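Local structure of enoyl-CoA hydratase/isomerase family protein (Bacillus anthracis, 3KQF) at the interface of chains A and B. The protein catalyses the hydration of the double bond in enoyl-CoA thioesters to 3-hydroxyacyl-CoA. Numbering follows the deposited sequence. Chains: chain A/B, Enoyl-CoA hydratase/isomerase family protein.

Contact 1: the interface of chains A and B. Residues chain A 125, 215, 219-220; chain B 151, 155, 160, 163-164, 167-168.
A:Asp125 presents one carboxylate oxygen, OD1, to two donors of chain B. In this side-to-side subunit contact helix 209-222 of chain A lies against helix 160-169 of chain B, probably helping to hold the crotonase-type trimer together. The phenol OH of B:Tyr168 gives OD1 a hydrogen bond of 2.8 Å, and the side-chain nitrogen NZ of B:Lys164 a salt bridge of 3.0 Å. The two come from opposite faces of the carboxylate plane, each about 45° out of it, gripping OD1 from both sides. The tyrosine ring turns its edge to A:Asp125, whose CG lies in the ring plane. Lysine suits this place because its long arm can serve several acceptors at its tip: NZ also donates to the hydroxyl OG of A:Ser220 at 3.0 Å, and water 1 touches both. The lysine chain runs extended beyond CG (chi2 179°), which carries NZ past the apolar patch to the aspartate.

That patch centres on A:Ile219, whose branches spread over different neighbours. CG2 faces B:Val160 and the aliphatic stem of B:Lys164, while CD1 meets CD1 of B:Ile167 tip to tip at 3.8 Å. CG1 lies against B:Thr151, and small A:Ala215 lets its own helix come near CG2 of B:Ile167.

In the second shell, helix 160-169 places B:Lys164 and B:Tyr168 one turn apart on the same side, and the backbone O of B:Lys164 lies 3.1 Å above the ring plane of B:Tyr168, toward its rim.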
# COMPACT_ATOMS: atom_id res chain seq x y z
N ASP A 125 4.51 -8.65 -13.16
CA ASP A 125 4.21 -9.09 -11.79
C ASP A 125 5.19 -8.54 -10.75
O ASP A 125 4.77 -8.14 -9.68
CB ASP A 125 4.16 -10.61 -11.72
CG ASP A 125 3.00 -11.19 -12.51
OD1 ASP A 125 1.92 -11.35 -11.91
OD2 ASP A 125 3.12 -11.37 -13.73
N ALA A 215 -2.80 -18.62 -8.50
CA ALA A 215 -2.35 -17.58 -7.55
C ALA A 215 -2.32 -16.22 -8.24
O ALA A 215 -2.74 -15.21 -7.67
CB ALA A 215 -0.97 -17.91 -6.95
N ILE A 219 -4.71 -13.25 -6.80
CA ILE A 219 -4.09 -12.01 -6.31
C ILE A 219 -4.49 -10.80 -7.19
O ILE A 219 -5.00 -9.82 -6.69
CB ILE A 219 -2.55 -12.11 -6.28
CG1 ILE A 219 -2.07 -13.21 -5.31
CG2 ILE A 219 -1.93 -10.75 -5.92
CD1 ILE A 219 -0.57 -13.62 -5.47
N SER A 220 -4.32 -10.92 -8.50
CA SER A 220 -4.50 -9.78 -9.43
C SER A 220 -5.93 -9.32 -9.49
O SER A 220 -6.19 -8.14 -9.65
CB SER A 220 -4.03 -10.15 -10.84
OG SER A 220 -2.70 -10.64 -10.81
N THR B 151 -3.65 -15.12 -0.22
CA THR B 151 -3.60 -14.42 -1.51
C THR B 151 -4.32 -13.07 -1.47
O THR B 151 -4.12 -12.27 -2.34
CB THR B 151 -4.24 -15.24 -2.66
OG1 THR B 151 -5.67 -15.23 -2.55
CG2 THR B 151 -3.68 -16.67 -2.72
N PRO B 155 -1.29 -9.19 -0.13
CA PRO B 155 -1.13 -8.01 -1.01
C PRO B 155 -1.72 -6.71 -0.41
O PRO B 155 -1.21 -5.60 -0.67
CB PRO B 155 -1.83 -8.42 -2.29
CG PRO B 155 -2.73 -9.55 -1.93
CD PRO B 155 -2.05 -10.26 -0.80
N VAL B 160 1.00 -5.48 -3.98
CA VAL B 160 0.88 -6.59 -4.93
C VAL B 160 2.20 -7.20 -5.42
O VAL B 160 2.32 -8.43 -5.55
CB VAL B 160 0.02 -6.17 -6.13
CG1 VAL B 160 0.68 -5.02 -6.90
CG2 VAL B 160 -0.25 -7.35 -7.04
N ALA B 163 3.86 -9.37 -2.63
CA ALA B 163 2.97 -10.52 -2.33
C ALA B 163 3.07 -11.56 -3.45
O ALA B 163 3.12 -12.78 -3.19
CB ALA B 163 1.50 -10.05 -2.16
N LYS B 164 3.12 -11.08 -4.69
CA LYS B 164 3.29 -11.96 -5.85
C LYS B 164 4.64 -12.68 -5.80
O LYS B 164 4.69 -13.90 -5.96
CB LYS B 164 3.11 -11.21 -7.17
CG LYS B 164 1.61 -10.81 -7.48
CD LYS B 164 1.52 -10.06 -8.76
CE LYS B 164 0.09 -9.93 -9.27
NZ LYS B 164 0.04 -9.34 -10.63
N ILE B 167 4.50 -15.31 -2.94
CA ILE B 167 3.57 -16.42 -3.18
C ILE B 167 3.99 -17.28 -4.39
O ILE B 167 3.92 -18.52 -4.33
CB ILE B 167 2.11 -15.93 -3.30
CG1 ILE B 167 1.61 -15.44 -1.92
CG2 ILE B 167 1.21 -17.09 -3.79
CD1 ILE B 167 0.28 -14.69 -1.92
N TYR B 168 4.42 -16.64 -5.49
CA TYR B 168 4.83 -17.39 -6.68
C TYR B 168 6.06 -18.24 -6.38
O TYR B 168 6.12 -19.37 -6.82
CB TYR B 168 5.18 -16.53 -7.90
CG TYR B 168 4.10 -15.66 -8.43
CD1 TYR B 168 2.77 -15.88 -8.12
CD2 TYR B 168 4.40 -14.66 -9.34
CE1 TYR B 168 1.78 -15.05 -8.62
CE2 TYR B 168 3.42 -13.85 -9.87
CZ TYR B 168 2.11 -14.05 -9.52
OH TYR B 168 1.11 -13.24 -10.04
O HOH W 1 -1.65 -8.74 -13.01

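Contact 2: the interface of chains A and B. Residues chain A 222-223, 225-227, 230; chain B 152, 156, 224.
In a helix-to-loop interface between crotonase-family subunits, which probably helps to fasten one subunit to the next, B:Arg156 of helix 150-158 enters the turn between helices 209-222 and 227-242 of chain A. The NH2 of its guanidinium donates to two backbone carbonyls, O of A:Gly222 at 2.9 Å and O of A:Val225 at 2.7 Å. Arginine suits the task because one flat end can bind a helix end and the following loop. The first bond is straighter, 151° at the hydrogen; the second is more bent. An extended stretch from CG to NE (chi2 172°, chi3 168°) delivers the group between CD1 of A:Ile223 and CD1 of A:Leu227, which border opposite faces near the rim.

B:Gln152, one turn earlier, holds the guanidinium by its NH1 end. NH1 donates to its side-chain OE1 at 3.0 Å and to its backbone O at 3.1 Å, the latter in the guanidinium plane. The bent glutamine also rests on A:Gly222 and A:Gly230, whose lack of side chains permits the approach.

OE1 of B:Gln224 accepts from the backbone N of A:Leu227 at 2.8 Å. This N-H, at the first residue of helix 227-242, meets OE1 from above the side-chain amide plane; a glutamine oxygen suits a helix start, where N-H groups need acceptors.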
# COMPACT_ATOMS: atom_id res chain seq x y z
N GLY A 222 -8.43 -10.42 -7.06
CA GLY A 222 -8.92 -10.25 -5.69
C GLY A 222 -8.57 -8.91 -5.06
O GLY A 222 -9.37 -8.33 -4.32
N ILE A 223 -7.39 -8.38 -5.41
CA ILE A 223 -6.93 -7.09 -4.87
C ILE A 223 -7.75 -5.90 -5.39
O ILE A 223 -7.72 -4.82 -4.80
CB ILE A 223 -5.42 -6.89 -5.17
CG1 ILE A 223 -4.75 -5.85 -4.28
CG2 ILE A 223 -5.21 -6.57 -6.67
CD1 ILE A 223 -4.93 -6.09 -2.77
N VAL A 225 -10.99 -5.65 -5.46
CA VAL A 225 -12.30 -5.56 -4.81
C VAL A 225 -12.20 -5.63 -3.28
O VAL A 225 -11.10 -5.56 -2.71
CB VAL A 225 -13.23 -6.70 -5.33
CG1 VAL A 225 -13.33 -6.68 -6.88
CG2 VAL A 225 -12.74 -8.04 -4.87
N ASP A 226 -13.34 -5.70 -2.62
CA ASP A 226 -13.37 -5.77 -1.16
C ASP A 226 -12.82 -7.11 -0.66
O ASP A 226 -12.93 -8.14 -1.37
CB ASP A 226 -14.78 -5.60 -0.66
CG ASP A 226 -15.67 -6.71 -1.10
OD1 ASP A 226 -16.05 -6.73 -2.28
OD2 ASP A 226 -15.98 -7.56 -0.26
N LEU A 227 -12.24 -7.11 0.53
CA LEU A 227 -11.67 -8.33 1.12
C LEU A 227 -12.65 -9.51 1.12
O LEU A 227 -12.30 -10.59 0.69
CB LEU A 227 -11.18 -8.09 2.53
CG LEU A 227 -10.62 -9.29 3.30
CD1 LEU A 227 -9.39 -9.90 2.64
CD2 LEU A 227 -10.30 -8.87 4.74
N GLY A 230 -12.97 -10.93 -2.29
CA GLY A 230 -11.64 -11.47 -2.60
C GLY A 230 -11.42 -12.85 -2.00
O GLY A 230 -10.90 -13.76 -2.67
N GLN B 152 -5.11 -12.83 -0.43
CA GLN B 152 -5.88 -11.61 -0.28
C GLN B 152 -5.31 -10.66 0.79
O GLN B 152 -5.05 -9.47 0.51
CB GLN B 152 -7.32 -11.99 0.02
CG GLN B 152 -7.96 -12.84 -1.07
CD GLN B 152 -7.88 -12.17 -2.42
OE1 GLN B 152 -8.32 -11.01 -2.60
NE2 GLN B 152 -7.29 -12.86 -3.39
N ARG B 156 -2.80 -6.86 0.36
CA ARG B 156 -3.43 -5.73 1.04
C ARG B 156 -2.47 -5.09 2.03
O ARG B 156 -2.43 -3.88 2.14
CB ARG B 156 -4.75 -6.13 1.71
CG ARG B 156 -5.86 -6.31 0.69
CD ARG B 156 -7.13 -6.89 1.24
NE ARG B 156 -8.22 -6.77 0.28
CZ ARG B 156 -8.39 -7.56 -0.78
NH1 ARG B 156 -7.56 -8.56 -1.01
NH2 ARG B 156 -9.42 -7.36 -1.60
N GLN B 224 -12.08 -1.20 2.61
CA GLN B 224 -12.55 -2.10 1.58
C GLN B 224 -13.31 -1.41 0.45
O GLN B 224 -13.63 -2.04 -0.55
CB GLN B 224 -13.46 -3.17 2.20
CG GLN B 224 -12.89 -3.86 3.41
CD GLN B 224 -11.58 -4.52 3.16
OE1 GLN B 224 -11.24 -4.92 2.03
NE2 GLN B 224 -10.81 -4.68 4.23

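Contact 3: the interface of chains A and B. Residues chain A 208, 246-247, 260, 262; chain B 140-143.
The methyl CB of B:Ala143 lies over the face of the A:Tyr262 ring in a CH-pi contact, 3.9 Å from the ring centroid. It sits off centre, nearest to CE1 at 3.5 Å. Here the loop after 3-10 helix 139-142 of chain B docks on the C-terminal region of chain A, a subunit contact that probably supports the assembly. Alanine suits this position because its one methyl can lie on the aromatic face while the backbone stays close to chain A. The same methyl meets CB of A:Asp246, 3.8 Å away, and the CA atoms of A:Gly208 and A:Arg247, so the ring and the beginning of helix 245-255 form a shallow seat for it. B:Ala143 has left-handed backbone torsions (phi 66°, psi 27°), which probably help to point CB at chain A.

Around this apolar centre the links are polar and fall largely on backbone atoms. Tyrosine supplies both a face and a hydroxyl: the phenol OH of A:Tyr262 donates to the carbonyl O of B:Thr141 at 2.6 Å, and that oxygen lies at the ring edge, in its plane. A:Pro260 adds CG beside the same carbonyl. One residue earlier, O of B:Thr140 accepts from the backbone N of A:Gly208 at 3.0 Å in a nearly straight bond, 168° at the hydrogen.

At the rim, water 2 joins the main chains, 2.8 Å from O of A:Arg247 and 2.7 Å from O of B:Leu142.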
# COMPACT_ATOMS: atom_id res chain seq x y z
N GLY A 208 4.19 -25.66 -8.76
CA GLY A 208 3.05 -26.23 -9.51
C GLY A 208 2.49 -25.20 -10.46
O GLY A 208 2.03 -24.18 -10.01
N ASP A 246 -0.91 -32.85 -9.78
CA ASP A 246 0.25 -32.12 -9.23
C ASP A 246 0.17 -32.01 -7.70
O ASP A 246 1.17 -32.17 -7.02
CB ASP A 246 0.43 -30.74 -9.87
CG ASP A 246 1.15 -30.78 -11.23
OD1 ASP A 246 1.73 -31.83 -11.59
OD2 ASP A 246 1.15 -29.73 -11.92
N ARG A 247 -1.03 -31.76 -7.15
CA ARG A 247 -1.16 -31.69 -5.68
C ARG A 247 -0.75 -33.00 -5.04
O ARG A 247 -0.09 -33.01 -3.99
CB ARG A 247 -2.60 -31.35 -5.27
CG ARG A 247 -2.82 -31.42 -3.78
CD ARG A 247 -4.25 -31.08 -3.43
NE ARG A 247 -4.56 -31.36 -2.03
CZ ARG A 247 -4.95 -32.55 -1.56
NH1 ARG A 247 -5.20 -32.68 -0.26
NH2 ARG A 247 -5.08 -33.60 -2.37
N PRO A 260 9.69 -32.38 -6.08
CA PRO A 260 8.52 -32.75 -6.86
C PRO A 260 8.71 -32.42 -8.34
O PRO A 260 9.46 -31.50 -8.69
CB PRO A 260 7.40 -31.91 -6.23
CG PRO A 260 8.10 -30.68 -5.70
CD PRO A 260 9.48 -31.14 -5.29
N TYR A 262 6.39 -31.47 -11.16
CA TYR A 262 5.05 -31.07 -11.57
C TYR A 262 4.92 -31.06 -13.08
O TYR A 262 5.89 -30.78 -13.80
CB TYR A 262 4.68 -29.74 -10.93
CG TYR A 262 4.75 -29.77 -9.41
CD1 TYR A 262 3.96 -30.64 -8.68
CD2 TYR A 262 5.57 -28.89 -8.71
CE1 TYR A 262 3.99 -30.66 -7.31
CE2 TYR A 262 5.60 -28.89 -7.33
CZ TYR A 262 4.81 -29.78 -6.62
OH TYR A 262 4.86 -29.81 -5.25
N THR B 140 2.67 -22.91 -3.20
CA THR B 140 2.94 -23.24 -4.60
C THR B 140 4.07 -24.28 -4.78
O THR B 140 4.11 -24.95 -5.80
CB THR B 140 3.22 -21.98 -5.46
OG1 THR B 140 4.36 -21.31 -4.94
CG2 THR B 140 2.01 -21.02 -5.46
N THR B 141 4.93 -24.43 -3.78
CA THR B 141 6.01 -25.44 -3.84
C THR B 141 5.41 -26.83 -3.70
O THR B 141 6.05 -27.83 -4.02
CB THR B 141 7.04 -25.26 -2.75
OG1 THR B 141 6.49 -25.55 -1.46
CG2 THR B 141 7.61 -23.82 -2.75
N LEU B 142 4.17 -26.88 -3.22
CA LEU B 142 3.42 -28.12 -3.03
C LEU B 142 2.26 -28.20 -4.05
O LEU B 142 1.37 -29.04 -3.92
CB LEU B 142 2.89 -28.16 -1.59
CG LEU B 142 3.94 -28.27 -0.46
CD1 LEU B 142 3.27 -28.04 0.90
CD2 LEU B 142 4.63 -29.60 -0.51
N ALA B 143 2.25 -27.31 -5.05
CA ALA B 143 1.22 -27.30 -6.10
C ALA B 143 -0.20 -26.95 -5.61
O ALA B 143 -1.17 -27.42 -6.19
CB ALA B 143 1.20 -28.62 -6.86
O HOH W 2 0.30 -30.90 -2.24

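The centres of the C-alpha atoms of contacts 1 and 2 are about 12 Å apart, and the two share helix 209-222 of chain A, used along its length and at its end, and helix 150-158 of chain B. Between the same kind of centres, contact 3 lies about 17 Å from contact 1 and 25 Å from contact 2. Its A:Gly208 immediately precedes helix 209-222, so the helix and the residue just before it connect all three. The chains use largely different segments, though the 223-226 turn contributes from both in contact 2; this non-two-fold interface is consistent with a head-to-tail crotonase-type trimer.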